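Local atomic coordinates of cell division control protein Cdc48 (PDB entry 5E7P), a protein that probably binds and hydrolyses ATP as a member of the AAA ATPase family, with two P-loop nucleotide-binding modules that each hold ADP. Residues G521-P527 with L645-V651; K532-V536 with V582-E586; R440-R444 with D458-T464. One frame throughout, in Å; residues are numbered along the deposited sequence.

Contact 1: G521-P527 with L645-V651; sequences GVLLYGP and LERLVFV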
ATOM      1  N   GLY A 521      20.262  15.067   8.769  1.00 30.00           N
ATOM      2  CA  GLY A 521      19.250  14.312   9.483  1.00 27.25           C
ATOM      3  C   GLY A 521      18.213  15.241  10.085  1.00 26.72           C
ATOM      4  O   GLY A 521      18.542  16.313  10.596  1.00 25.37           O
ATOM      5  N   VAL A 522      16.954  14.827  10.023  1.00 26.42           N
ATOM      6  CA  VAL A 522      15.855  15.661  10.485  1.00 26.24           C
ATOM      7  C   VAL A 522      15.143  15.058  11.692  1.00 30.15           C
ATOM      8  O   VAL A 522      14.760  13.887  11.678  1.00 32.07           O
ATOM      9  CB  VAL A 522      14.828  15.881   9.359  1.00 23.82           C
ATOM     10  CG1 VAL A 522      13.641  16.688   9.870  1.00 23.56           C
ATOM     11  CG2 VAL A 522      15.487  16.573   8.171  1.00 21.93           C
ATOM     12  N   LEU A 523      14.974  15.863  12.738  1.00 29.17           N
ATOM     13  CA  LEU A 523      14.116  15.482  13.853  1.00 27.10           C
ATOM     14  C   LEU A 523      12.824  16.288  13.822  1.00 27.63           C
ATOM     15  O   LEU A 523      12.823  17.496  14.049  1.00 26.47           O
ATOM     16  CB  LEU A 523      14.813  15.678  15.198  1.00 26.93           C
ATOM     17  CG  LEU A 523      13.900  15.331  16.382  1.00 25.29           C
ATOM     18  CD1 LEU A 523      13.590  13.843  16.409  1.00 24.32           C
ATOM     19  CD2 LEU A 523      14.491  15.787  17.707  1.00 26.04           C
ATOM     20  N   LEU A 524      11.724  15.603  13.535  1.00 28.55           N
ATOM     21  CA  LEU A 524      10.420  16.233  13.455  1.00 28.99           C
ATOM     22  C   LEU A 524       9.675  15.988  14.763  1.00 33.02           C
ATOM     23  O   LEU A 524       9.485  14.843  15.166  1.00 34.37           O
ATOM     24  CB  LEU A 524       9.643  15.638  12.284  1.00 28.88           C
ATOM     25  CG  LEU A 524       8.460  16.419  11.720  1.00 30.78           C
ATOM     26  CD1 LEU A 524       8.904  17.775  11.223  1.00 30.43           C
ATOM     27  CD2 LEU A 524       7.840  15.634  10.594  1.00 29.82           C
ATOM     28  N   TYR A 525       9.265  17.056  15.438  1.00 34.31           N
ATOM     29  CA  TYR A 525       8.614  16.910  16.738  1.00 36.21           C
ATOM     30  C   TYR A 525       7.510  17.935  16.973  1.00 37.38           C
ATOM     31  O   TYR A 525       7.635  19.105  16.608  1.00 38.52           O
ATOM     32  CB  TYR A 525       9.644  16.976  17.872  1.00 36.69           C
ATOM     33  CG  TYR A 525      10.412  18.279  17.925  1.00 37.20           C
ATOM     34  CD1 TYR A 525      11.584  18.446  17.197  1.00 37.64           C
ATOM     35  CD2 TYR A 525       9.962  19.340  18.697  1.00 37.38           C
ATOM     36  CE1 TYR A 525      12.284  19.633  17.239  1.00 39.24           C
ATOM     37  CE2 TYR A 525      10.656  20.529  18.745  1.00 39.20           C
ATOM     38  CZ  TYR A 525      11.817  20.671  18.014  1.00 41.23           C
ATOM     39  OH  TYR A 525      12.513  21.857  18.059  1.00 44.32           O
ATOM     40  N   GLY A 526       6.428  17.480  17.592  1.00 37.68           N
ATOM     41  CA  GLY A 526       5.325  18.354  17.943  1.00 39.37           C
ATOM     42  C   GLY A 526       4.331  17.642  18.836  1.00 38.71           C
ATOM     43  O   GLY A 526       4.451  16.438  19.058  1.00 39.87           O
ATOM     44  N   PRO A 527       3.342  18.384  19.358  1.00 38.51           N
ATOM     45  CA  PRO A 527       2.283  17.793  20.183  1.00 38.70           C
ATOM     46  C   PRO A 527       1.434  16.833  19.358  1.00 38.46           C
ATOM     47  O   PRO A 527       1.364  16.988  18.138  1.00 37.95           O
ATOM     48  CB  PRO A 527       1.458  19.009  20.614  1.00 38.68           C
ATOM     49  CG  PRO A 527       1.733  20.044  19.580  1.00 38.55           C
ATOM     50  CD  PRO A 527       3.148  19.828  19.152  1.00 38.41           C
ATOM     51  N   LEU A 645      20.921  13.621  13.572  1.00 32.46           N
ATOM     52  CA  LEU A 645      19.632  14.309  13.516  1.00 34.79           C
ATOM     53  C   LEU A 645      19.765  15.733  14.046  1.00 36.63           C
ATOM     54  O   LEU A 645      19.431  16.004  15.199  1.00 38.20           O
ATOM     55  CB  LEU A 645      18.580  13.542  14.324  1.00 36.15           C
ATOM     56  CG  LEU A 645      17.723  12.492  13.609  1.00 35.12           C
ATOM     57  CD1 LEU A 645      18.555  11.595  12.706  1.00 35.00           C
ATOM     58  CD2 LEU A 645      16.955  11.662  14.626  1.00 33.34           C
ATOM     59  N   GLU A 646      20.248  16.642  13.202  1.00 36.24           N
ATOM     60  CA  GLU A 646      20.607  17.985  13.656  1.00 38.03           C
ATOM     61  C   GLU A 646      19.652  19.087  13.192  1.00 38.32           C
ATOM     62  O   GLU A 646      19.644  20.184  13.749  1.00 38.80           O
ATOM     63  CB  GLU A 646      22.041  18.325  13.240  1.00 38.55           C
ATOM     64  CG  GLU A 646      22.266  18.353  11.740  1.00 40.81           C
ATOM     65  CD  GLU A 646      23.647  18.873  11.373  1.00 46.55           C
ATOM     66  OE1 GLU A 646      24.549  18.044  11.117  1.00 46.21           O
ATOM     67  OE2 GLU A 646      23.828  20.112  11.343  1.00 49.21           O
ATOM     68  N   ARG A 647      18.856  18.802  12.170  1.00 38.04           N
ATOM     69  CA  ARG A 647      17.869  19.767  11.705  1.00 39.83           C
ATOM     70  C   ARG A 647      16.561  19.588  12.472  1.00 38.99           C
ATOM     71  O   ARG A 647      15.754  18.710  12.155  1.00 37.61           O
ATOM     72  CB  ARG A 647      17.640  19.635  10.199  1.00 41.27           C
ATOM     73  CG  ARG A 647      16.602  20.592   9.644  1.00 46.02           C
ATOM     74  CD  ARG A 647      16.816  20.825   8.161  1.00 51.92           C
ATOM     75  NE  ARG A 647      18.058  21.550   7.914  1.00 57.83           N
ATOM     76  CZ  ARG A 647      18.590  21.743   6.712  1.00 60.53           C
ATOM     77  NH1 ARG A 647      17.990  21.262   5.632  1.00 60.27           N
ATOM     78  NH2 ARG A 647      19.727  22.417   6.593  1.00 62.30           N
ATOM     79  N   LEU A 648      16.365  20.426  13.485  1.00 37.57           N
ATOM     80  CA  LEU A 648      15.192  20.347  14.348  1.00 36.16           C
ATOM     81  C   LEU A 648      14.006  21.106  13.768  1.00 35.74           C
ATOM     82  O   LEU A 648      14.006  22.335  13.729  1.00 35.49           O
ATOM     83  CB  LEU A 648      15.521  20.890  15.740  1.00 37.45           C
ATOM     84  CG  LEU A 648      16.003  19.899  16.803  1.00 40.93           C
ATOM     85  CD1 LEU A 648      17.207  19.091  16.326  1.00 41.45           C
ATOM     86  CD2 LEU A 648      16.327  20.638  18.094  1.00 43.06           C
ATOM     87  N   VAL A 649      12.998  20.369  13.317  1.00 34.77           N
ATOM     88  CA  VAL A 649      11.780  20.986  12.809  1.00 34.26           C
ATOM     89  C   VAL A 649      10.644  20.816  13.812  1.00 38.07           C
ATOM     90  O   VAL A 649      10.192  19.700  14.073  1.00 38.71           O
ATOM     91  CB  VAL A 649      11.353  20.391  11.457  1.00 32.06           C
ATOM     92  CG1 VAL A 649      10.122  21.118  10.929  1.00 30.39           C
ATOM     93  CG2 VAL A 649      12.493  20.465  10.453  1.00 31.45           C
ATOM     94  N   PHE A 650      10.192  21.931  14.375  1.00 39.90           N
ATOM     95  CA  PHE A 650       9.084  21.915  15.322  1.00 39.65           C
ATOM     96  C   PHE A 650       7.752  22.132  14.611  1.00 36.98           C
ATOM     97  O   PHE A 650       7.562  23.132  13.920  1.00 37.65           O
ATOM     98  CB  PHE A 650       9.291  22.971  16.413  1.00 41.59           C
ATOM     99  CG  PHE A 650       8.098  23.165  17.307  1.00 43.35           C
ATOM    100  CD1 PHE A 650       7.480  22.081  17.908  1.00 43.89           C
ATOM    101  CD2 PHE A 650       7.604  24.433  17.559  1.00 44.09           C
ATOM    102  CE1 PHE A 650       6.383  22.259  18.730  1.00 45.44           C
ATOM    103  CE2 PHE A 650       6.509  24.617  18.383  1.00 44.66           C
ATOM    104  CZ  PHE A 650       5.899  23.529  18.969  1.00 45.59           C
ATOM    105  N   VAL A 651       6.840  21.181  14.778  1.00 34.44           N
ATOM    106  CA  VAL A 651       5.500  21.297  14.222  1.00 34.81           C
ATOM    107  C   VAL A 651       4.578  21.947  15.245  1.00 38.33           C
ATOM    108  O   VAL A 651       4.166  21.313  16.220  1.00 38.15           O
ATOM    109  CB  VAL A 651       4.933  19.921  13.819  1.00 34.10           C
ATOM    110  CG1 VAL A 651       3.509  20.061  13.298  1.00 32.31           C
ATOM    111  CG2 VAL A 651       5.829  19.260  12.780  1.00 33.61           C
TER

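Contact 2: K532-V536 with V582-E586; sequences KTFVV and VFLDE. With ADP (adenosine-5'-diphosphate), chain D.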
ATOM      1  N   LYS A 532       2.552  15.682  12.550  1.00 34.59           N
ATOM      2  CA  LYS A 532       3.982  15.427  12.401  1.00 38.50           C
ATOM      3  C   LYS A 532       4.260  14.088  11.718  1.00 40.34           C
ATOM      4  O   LYS A 532       5.235  13.953  10.984  1.00 43.00           O
ATOM      5  CB  LYS A 532       4.702  15.509  13.748  1.00 42.14           C
ATOM      6  CG  LYS A 532       3.944  14.883  14.896  1.00 47.49           C
ATOM      7  CD  LYS A 532       4.852  14.650  16.088  1.00 50.04           C
ATOM      8  CE  LYS A 532       5.760  13.451  15.853  1.00 50.46           C
ATOM      9  NZ  LYS A 532       4.997  12.166  15.796  1.00 49.77           N
ATOM     10  N   THR A 533       3.398  13.105  11.947  1.00 37.48           N
ATOM     11  CA  THR A 533       3.506  11.827  11.251  1.00 37.86           C
ATOM     12  C   THR A 533       2.732  11.863   9.933  1.00 37.12           C
ATOM     13  O   THR A 533       3.203  11.374   8.903  1.00 38.06           O
ATOM     14  CB  THR A 533       3.010  10.656  12.133  1.00 40.23           C
ATOM     15  OG1 THR A 533       3.946  10.428  13.194  1.00 42.08           O
ATOM     16  CG2 THR A 533       2.872   9.379  11.315  1.00 39.02           C
ATOM     17  N   PHE A 534       1.548  12.463   9.978  1.00 35.64           N
ATOM     18  CA  PHE A 534       0.663  12.551   8.822  1.00 35.56           C
ATOM     19  C   PHE A 534       1.344  13.192   7.613  1.00 35.08           C
ATOM     20  O   PHE A 534       1.229  12.699   6.491  1.00 35.21           O
ATOM     21  CB  PHE A 534      -0.595  13.339   9.199  1.00 35.77           C
ATOM     22  CG  PHE A 534      -1.697  13.251   8.184  1.00 33.75           C
ATOM     23  CD1 PHE A 534      -2.091  12.028   7.672  1.00 32.98           C
ATOM     24  CD2 PHE A 534      -2.356  14.391   7.761  1.00 33.58           C
ATOM     25  CE1 PHE A 534      -3.112  11.943   6.745  1.00 32.26           C
ATOM     26  CE2 PHE A 534      -3.377  14.313   6.835  1.00 33.87           C
ATOM     27  CZ  PHE A 534      -3.752  13.086   6.323  1.00 32.37           C
ATOM     28  N   VAL A 535       2.057  14.288   7.847  1.00 31.75           N
ATOM     29  CA  VAL A 535       2.701  15.016   6.760  1.00 29.31           C
ATOM     30  C   VAL A 535       3.884  14.247   6.151  1.00 30.89           C
ATOM     31  O   VAL A 535       4.177  14.390   4.964  1.00 31.55           O
ATOM     32  CB  VAL A 535       3.129  16.435   7.201  1.00 27.97           C
ATOM     33  CG1 VAL A 535       4.342  16.381   8.120  1.00 28.00           C
ATOM     34  CG2 VAL A 535       3.406  17.304   5.988  1.00 28.93           C
ATOM     35  N   VAL A 536       4.546  13.421   6.958  1.00 32.13           N
ATOM     36  CA  VAL A 536       5.657  12.608   6.472  1.00 32.00           C
ATOM     37  C   VAL A 536       5.148  11.542   5.509  1.00 33.18           C
ATOM     38  O   VAL A 536       5.770  11.266   4.485  1.00 34.23           O
ATOM     39  CB  VAL A 536       6.414  11.929   7.631  1.00 32.06           C
ATOM     40  CG1 VAL A 536       7.466  10.974   7.100  1.00 33.80           C
ATOM     41  CG2 VAL A 536       7.061  12.968   8.512  1.00 30.38           C
ATOM     42  N   VAL A 582      14.553   7.411   5.054  1.00 28.87           N
ATOM     43  CA  VAL A 582      14.497   6.545   6.220  1.00 29.92           C
ATOM     44  C   VAL A 582      13.660   7.209   7.302  1.00 30.62           C
ATOM     45  O   VAL A 582      14.092   8.177   7.929  1.00 31.80           O
ATOM     46  CB  VAL A 582      15.901   6.244   6.772  1.00 30.19           C
ATOM     47  CG1 VAL A 582      15.808   5.330   7.987  1.00 30.48           C
ATOM     48  CG2 VAL A 582      16.753   5.613   5.701  1.00 29.44           C
ATOM     49  N   PHE A 583      12.456   6.691   7.510  1.00 29.53           N
ATOM     50  CA  PHE A 583      11.534   7.265   8.482  1.00 30.09           C
ATOM     51  C   PHE A 583      11.548   6.471   9.789  1.00 28.74           C
ATOM     52  O   PHE A 583      11.058   5.344   9.850  1.00 25.32           O
ATOM     53  CB  PHE A 583      10.117   7.324   7.903  1.00 31.58           C
ATOM     54  CG  PHE A 583       9.121   8.016   8.793  1.00 33.99           C
ATOM     55  CD1 PHE A 583       9.536   8.924   9.757  1.00 33.87           C
ATOM     56  CD2 PHE A 583       7.767   7.749   8.674  1.00 33.64           C
ATOM     57  CE1 PHE A 583       8.619   9.556  10.581  1.00 33.84           C
ATOM     58  CE2 PHE A 583       6.845   8.381   9.491  1.00 33.26           C
ATOM     59  CZ  PHE A 583       7.272   9.285  10.448  1.00 32.55           C
ATOM     60  N   LEU A 584      12.115   7.076  10.828  1.00 29.26           N
ATOM     61  CA  LEU A 584      12.123   6.492  12.163  1.00 28.66           C
ATOM     62  C   LEU A 584      11.063   7.163  13.031  1.00 29.81           C
ATOM     63  O   LEU A 584      11.359   8.081  13.798  1.00 29.55           O
ATOM     64  CB  LEU A 584      13.503   6.648  12.805  1.00 28.39           C
ATOM     65  CG  LEU A 584      14.693   6.093  12.017  1.00 28.90           C
ATOM     66  CD1 LEU A 584      16.007   6.431  12.712  1.00 29.58           C
ATOM     67  CD2 LEU A 584      14.565   4.590  11.827  1.00 27.68           C
ATOM     68  N   ASP A 585       9.820   6.713  12.898  1.00 31.32           N
ATOM     69  CA  ASP A 585       8.736   7.259  13.701  1.00 32.60           C
ATOM     70  C   ASP A 585       8.847   6.751  15.130  1.00 36.27           C
ATOM     71  O   ASP A 585       9.364   5.659  15.364  1.00 35.90           O
ATOM     72  CB  ASP A 585       7.375   6.891  13.111  1.00 32.48           C
ATOM     73  CG  ASP A 585       6.248   7.722  13.694  1.00 35.70           C
ATOM     74  OD1 ASP A 585       6.541   8.780  14.293  1.00 34.27           O
ATOM     75  OD2 ASP A 585       5.073   7.325  13.551  1.00 39.81           O
ATOM     76  N   GLU A 586       8.358   7.550  16.074  1.00 41.22           N
ATOM     77  CA  GLU A 586       8.494   7.267  17.501  1.00 48.48           C
ATOM     78  C   GLU A 586       9.947   6.948  17.846  1.00 46.92           C
ATOM     79  O   GLU A 586      10.250   5.921  18.455  1.00 48.62           O
ATOM     80  CB  GLU A 586       7.559   6.135  17.930  1.00 56.80           C
ATOM     81  CG  GLU A 586       7.195   6.170  19.406  1.00 64.66           C
ATOM     82  CD  GLU A 586       6.263   5.041  19.806  1.00 69.53           C
ATOM     83  OE1 GLU A 586       5.922   4.950  21.007  1.00 70.29           O
ATOM     84  OE2 GLU A 586       5.875   4.246  18.923  1.00 71.35           O
TER
HETATM   85  PB  ADP D 902       0.772  12.148  16.200  1.00 91.17           P
HETATM   86  O1B ADP D 902      -0.429  12.032  17.107  1.00 91.27           O
HETATM   87  O2B ADP D 902       1.755  11.016  16.373  1.00 92.74           O
HETATM   88  O3B ADP D 902       1.405  13.521  16.181  1.00 90.61           O
HETATM   89  PA  ADP D 902      -0.365  13.050  13.726  1.00 62.78           P
HETATM   90  O1A ADP D 902      -0.201  14.397  14.387  1.00 63.83           O
HETATM   91  O2A ADP D 902       0.249  12.791  12.376  1.00 61.50           O
HETATM   92  O3A ADP D 902       0.154  11.894  14.726  1.00 90.60           O
HETATM   93  O5' ADP D 902      -1.943  12.779  13.565  1.00 76.32           O
HETATM   94  C5' ADP D 902      -2.433  11.644  12.854  1.00 74.70           C
HETATM   95  C4' ADP D 902      -3.867  11.920  12.410  1.00 70.88           C
HETATM   96  O4' ADP D 902      -4.228  13.281  12.666  1.00 67.81           O
HETATM   97  C3' ADP D 902      -4.038  11.692  10.917  1.00 69.14           C
HETATM   98  O3' ADP D 902      -4.679  10.440  10.664  1.00 69.91           O
HETATM   99  C2' ADP D 902      -4.898  12.840  10.428  1.00 67.74           C
HETATM  100  O2' ADP D 902      -6.217  12.375  10.121  1.00 69.10           O
HETATM  101  C1' ADP D 902      -4.960  13.842  11.571  1.00 65.02           C
HETATM  102  N9  ADP D 902      -4.299  15.090  11.121  1.00 60.22           N
HETATM  103  C8  ADP D 902      -3.185  15.617  11.664  1.00 59.73           C
HETATM  104  N7  ADP D 902      -2.822  16.760  11.029  1.00 57.85           N
HETATM  105  C5  ADP D 902      -3.719  16.980  10.053  1.00 56.04           C
HETATM  106  C6  ADP D 902      -3.922  18.013   9.011  1.00 52.91           C
HETATM  107  N6  ADP D 902      -3.068  19.057   8.894  1.00 51.85           N
HETATM  108  N1  ADP D 902      -4.983  17.876   8.186  1.00 50.45           N
HETATM  109  C2  ADP D 902      -5.830  16.836   8.300  1.00 54.42           C
HETATM  110  N3  ADP D 902      -5.710  15.861   9.222  1.00 56.07           N
HETATM  111  C4  ADP D 902      -4.691  15.877  10.115  1.00 57.39           C

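Contact 3: R440-R444 with D458-T464; sequences RAAAR and DLEGALT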
ATOM      1  N   ARG A 440     -15.076   0.771 -21.269  1.00 53.22           N
ATOM      2  CA  ARG A 440     -15.822   1.976 -21.601  1.00 55.63           C
ATOM      3  C   ARG A 440     -15.796   2.219 -23.106  1.00 58.08           C
ATOM      4  O   ARG A 440     -16.765   2.718 -23.683  1.00 60.85           O
ATOM      5  CB  ARG A 440     -15.247   3.181 -20.857  1.00 54.94           C
ATOM      6  CG  ARG A 440     -15.074   2.941 -19.368  1.00 54.96           C
ATOM      7  CD  ARG A 440     -15.551   4.120 -18.549  1.00 56.37           C
ATOM      8  NE  ARG A 440     -15.817   3.735 -17.167  1.00 57.60           N
ATOM      9  CZ  ARG A 440     -16.509   4.473 -16.307  1.00 59.16           C
ATOM     10  NH1 ARG A 440     -17.008   5.642 -16.686  1.00 59.90           N
ATOM     11  NH2 ARG A 440     -16.708   4.040 -15.069  1.00 59.09           N
ATOM     12  N   ALA A 441     -14.683   1.856 -23.736  1.00 56.11           N
ATOM     13  CA  ALA A 441     -14.545   1.977 -25.181  1.00 56.35           C
ATOM     14  C   ALA A 441     -15.400   0.936 -25.893  1.00 58.65           C
ATOM     15  O   ALA A 441     -16.041   1.229 -26.903  1.00 61.57           O
ATOM     16  CB  ALA A 441     -13.087   1.838 -25.588  1.00 54.35           C
ATOM     17  N   ALA A 442     -15.408  -0.281 -25.359  1.00 56.98           N
ATOM     18  CA  ALA A 442     -16.190  -1.367 -25.939  1.00 59.32           C
ATOM     19  C   ALA A 442     -17.687  -1.125 -25.769  1.00 62.68           C
ATOM     20  O   ALA A 442     -18.493  -1.560 -26.591  1.00 66.45           O
ATOM     21  CB  ALA A 442     -15.790  -2.696 -25.321  1.00 57.57           C
ATOM     22  N   ALA A 443     -18.053  -0.433 -24.694  1.00 61.63           N
ATOM     23  CA  ALA A 443     -19.450  -0.099 -24.441  1.00 63.09           C
ATOM     24  C   ALA A 443     -19.903   1.011 -25.381  1.00 66.84           C
ATOM     25  O   ALA A 443     -21.026   0.990 -25.887  1.00 69.52           O
ATOM     26  CB  ALA A 443     -19.647   0.316 -22.991  1.00 59.45           C
ATOM     27  N   ARG A 444     -19.021   1.978 -25.614  1.00 67.29           N
ATOM     28  CA  ARG A 444     -19.303   3.064 -26.542  1.00 71.12           C
ATOM     29  C   ARG A 444     -19.351   2.521 -27.964  1.00 74.08           C
ATOM     30  O   ARG A 444     -20.083   3.031 -28.812  1.00 75.27           O
ATOM     31  CB  ARG A 444     -18.227   4.147 -26.442  1.00 71.37           C
ATOM     32  CG  ARG A 444     -18.574   5.437 -27.173  1.00 75.07           C
ATOM     33  CD  ARG A 444     -17.330   6.235 -27.548  1.00 76.13           C
ATOM     34  NE  ARG A 444     -16.222   6.018 -26.621  1.00 75.85           N
ATOM     35  CZ  ARG A 444     -15.085   5.411 -26.948  1.00 76.97           C
ATOM     36  NH1 ARG A 444     -14.898   4.964 -28.182  1.00 80.09           N
ATOM     37  NH2 ARG A 444     -14.132   5.254 -26.042  1.00 74.20           N
ATOM     38  N   ASP A 458     -12.450   7.748 -21.514  1.00 51.84           N
ATOM     39  CA  ASP A 458     -12.486   6.399 -20.957  1.00 51.15           C
ATOM     40  C   ASP A 458     -11.550   6.245 -19.765  1.00 49.13           C
ATOM     41  O   ASP A 458     -11.923   5.670 -18.743  1.00 46.13           O
ATOM     42  CB  ASP A 458     -12.122   5.375 -22.031  1.00 51.71           C
ATOM     43  CG  ASP A 458     -12.989   5.497 -23.263  1.00 53.85           C
ATOM     44  OD1 ASP A 458     -14.192   5.805 -23.118  1.00 55.32           O
ATOM     45  OD2 ASP A 458     -12.469   5.289 -24.379  1.00 54.66           O
ATOM     46  N   LEU A 459     -10.330   6.754 -19.906  1.00 50.17           N
ATOM     47  CA  LEU A 459      -9.341   6.665 -18.839  1.00 49.73           C
ATOM     48  C   LEU A 459      -9.759   7.511 -17.645  1.00 50.91           C
ATOM     49  O   LEU A 459      -9.647   7.076 -16.499  1.00 51.22           O
ATOM     50  CB  LEU A 459      -7.961   7.095 -19.339  1.00 48.87           C
ATOM     51  CG  LEU A 459      -7.385   6.274 -20.494  1.00 49.32           C
ATOM     52  CD1 LEU A 459      -5.945   6.666 -20.761  1.00 48.95           C
ATOM     53  CD2 LEU A 459      -7.491   4.784 -20.213  1.00 48.68           C
ATOM     54  N   GLU A 460     -10.243   8.716 -17.918  1.00 53.06           N
ATOM     55  CA  GLU A 460     -10.711   9.603 -16.860  1.00 54.46           C
ATOM     56  C   GLU A 460     -11.946   9.029 -16.175  1.00 51.61           C
ATOM     57  O   GLU A 460     -12.112   9.161 -14.962  1.00 49.32           O
ATOM     58  CB  GLU A 460     -11.006  10.998 -17.412  1.00 60.29           C
ATOM     59  CG  GLU A 460     -11.507  11.981 -16.369  1.00 65.55           C
ATOM     60  CD  GLU A 460     -11.438  13.419 -16.843  1.00 70.60           C
ATOM     61  OE1 GLU A 460     -12.426  13.899 -17.442  1.00 72.49           O
ATOM     62  OE2 GLU A 460     -10.391  14.065 -16.619  1.00 72.24           O
ATOM     63  N   GLY A 461     -12.809   8.388 -16.959  1.00 50.56           N
ATOM     64  CA  GLY A 461     -13.989   7.733 -16.423  1.00 48.93           C
ATOM     65  C   GLY A 461     -13.613   6.534 -15.572  1.00 45.92           C
ATOM     66  O   GLY A 461     -14.295   6.206 -14.599  1.00 44.65           O
ATOM     67  N   ALA A 462     -12.515   5.882 -15.940  1.00 42.84           N
ATOM     68  CA  ALA A 462     -12.015   4.729 -15.204  1.00 40.40           C
ATOM     69  C   ALA A 462     -11.581   5.130 -13.797  1.00 39.12           C
ATOM     70  O   ALA A 462     -11.708   4.351 -12.853  1.00 38.73           O
ATOM     71  CB  ALA A 462     -10.856   4.086 -15.952  1.00 39.38           C
ATOM     72  N   LEU A 463     -11.073   6.350 -13.662  1.00 38.81           N
ATOM     73  CA  LEU A 463     -10.590   6.846 -12.376  1.00 38.19           C
ATOM     74  C   LEU A 463     -11.707   6.984 -11.340  1.00 38.87           C
ATOM     75  O   LEU A 463     -11.439   7.082 -10.142  1.00 39.36           O
ATOM     76  CB  LEU A 463      -9.872   8.187 -12.556  1.00 37.23           C
ATOM     77  CG  LEU A 463      -8.644   8.185 -13.469  1.00 37.29           C
ATOM     78  CD1 LEU A 463      -7.981   9.552 -13.488  1.00 36.42           C
ATOM     79  CD2 LEU A 463      -7.656   7.117 -13.037  1.00 36.81           C
ATOM     80  N   THR A 464     -12.954   6.993 -11.800  1.00 38.03           N
ATOM     81  CA  THR A 464     -14.089   7.118 -10.890  1.00 38.64           C
ATOM     82  C   THR A 464     -14.469   5.783 -10.248  1.00 40.83           C
ATOM     83  O   THR A 464     -15.273   5.751  -9.316  1.00 43.77           O
ATOM     84  CB  THR A 464     -15.331   7.703 -11.596  1.00 39.07           C
ATOM     85  OG1 THR A 464     -15.882   6.727 -12.491  1.00 40.69           O
ATOM     86  CG2 THR A 464     -14.972   8.969 -12.369  1.00 36.11           C
TER

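Contact 1: G521-P527 with L645-V651
Gly521 to Tyr525 run parallel beside Leu645 to Phe650, in step from Val522 with Arg647 to Tyr525 with Phe650, the axes of the two strands turned 46° against each other and 4.5 Å apart at their closest. The pair is one margin of the five-stranded parallel sheet of a P-loop NTPase module, with strand 645-650 outermost and strand 521-525 leading toward the nucleotide at Pro527. Backbone bonds alternate across it: Arg647 N to Gly521 O, Leu523 N to Arg647 O, Val649 N to Leu523 O, Tyr525 N to Val649 O and Val651 N to Tyr525 O. On the face of Val522, Leu524 and Val649, Leu524 CD1 reaches Val649 CG1 at 3.6 Å and Val651 CG2 at 3.8 Å; helix 491-506 packs on this side. On the other face, Tyr525 CG stands between its own N and carbonyl carbon (chi1 60°), which swings the ring over the neighbouring strand. Phe650 CA lies over one ring face in a CH-pi contact, 4.1 Å from the Tyr525 centroid, with Val649 O on that same face. The Phe650 ring is roughly parallel to that of Tyr525 but slid aside, so the two barely overlap. Beyond them, Phe741 meets Tyr525 edge-to-face and Leu738 touches Phe650. Phe650 also brings its ring edge, through CD1, to 3.3 Å from Tyr525 O, the oxygen that accepts from Val651 N.

Contact 2: K532-V536 with V582-E586
Thr533 OG1 faces the carboxylate of Asp585 almost evenly, 3.3 Å from Asp585 OD1 and 3.3 Å from Asp585 OD2, both long and weak as hydrogen bonds. The two side chains cross at about a right angle. The same hydroxyl takes a weak bond from Lys532 NZ, at 3.3 Å from Thr533 OG1. Lys532 NZ stays 4.0 Å from Asp585 OD1, too far for a salt bridge. Bends at chi3 and chi4 (-75° and -67°) fold the lysine chain back alongside the beta phosphate of ADP, and its side chain also touches Asn630. Asp585 OD1 has a further weak donor in Glu586 N, 2.8 Å away but poorly aligned, while Asp585 OD2 is bonded to a glycerol that probably comes from the crystallisation liquor. Glu586 OE2 turns to other partners, a salt bridge to Lys551 and a hydrogen bond to Ser553. The alpha phosphate is held by backbone N-H groups: Phe534 N gives ADP O2A a 2.7 Å bond, and Thr533 N adds a weak one to O2A at 3.2 Å. Gly529 N and Gly531 N also bond to the nucleotide, and one face of the Phe534 ring lies against the ribose at C2'. Deeper in, the contact turns apolar. Val536 CG1 sits over the centre of the Phe583 ring, 3.5 Å from its centroid, in a CH-pi contact; Asp585 N lies over the opposite ring face. The lysine and threonine that lead into helix 534-539, facing Asp585 at the end of strand 580-585 with Glu586 just beyond it, belong to the Walker A (P-loop) and Walker B motifs of an AAA nucleotide site.

Contact 3: R440-R444 with D458-T464
Arg440 lays one face of its guanidinium over the carbonyl of Gly461, with Arg440 CZ 3.3 Å from Gly461 O. Because the oxygen lies above the plane, the angle is poor for a hydrogen bond, and the carbonyl oxygen simply packs against the guanidinium face. Gly461 O is instead bound by its own segment: Thr464 OG1 donates at 2.7 Å, in the plane of the Gly461 carbonyl, and Thr464 N donates as well. At the other end, Arg440 CB rests 3.6 Å from Asp458 OD1. Arg444 and Asp458 pair as a salt bridge whose geometry is doubtful, because Arg444 NH2 and Asp458 OD2 are modelled too close. Second-shell bonds position the arginines: Glu436 makes a salt bridge to Arg440 NE, and Val453 O takes Arg444 NH1. The helical segments cross at 122° with axes 10.7 Å apart, though they come close at Arg440 and Asp458; the arginine side chains extend the contact. Both helices follow the first AAA sheet, consistent with the small helical lid subdomain of that module. Earlier in helix 427-448, Val433 and Glu436 touch Ala462; helix 415-420 packs on Leu459, and Arg41, from strand 39-42, binds Thr464 O.

Along the chain contact 3 comes first, joining helices 427-448 and 456-462; contact 1 then opens at strand 521-525, and both segments of contact 2 follow before strand 645-650 closes contact 1. Contacts 1 and 2 belong to the second AAA module and share its parallel sheet. Their centres are 10 Å apart, and they touch directly: Leu524 CD2 packs on Val536 CG2 at 3.5 Å, so strand 521-525 lies right against the helix that follows the phosphate-binding loop. Contact 3 lies on the opposite side of the chain's centre, its centre about 45 Å from that of contact 1 and 37 Å from that of contact 2, and joins helices away from either ADP.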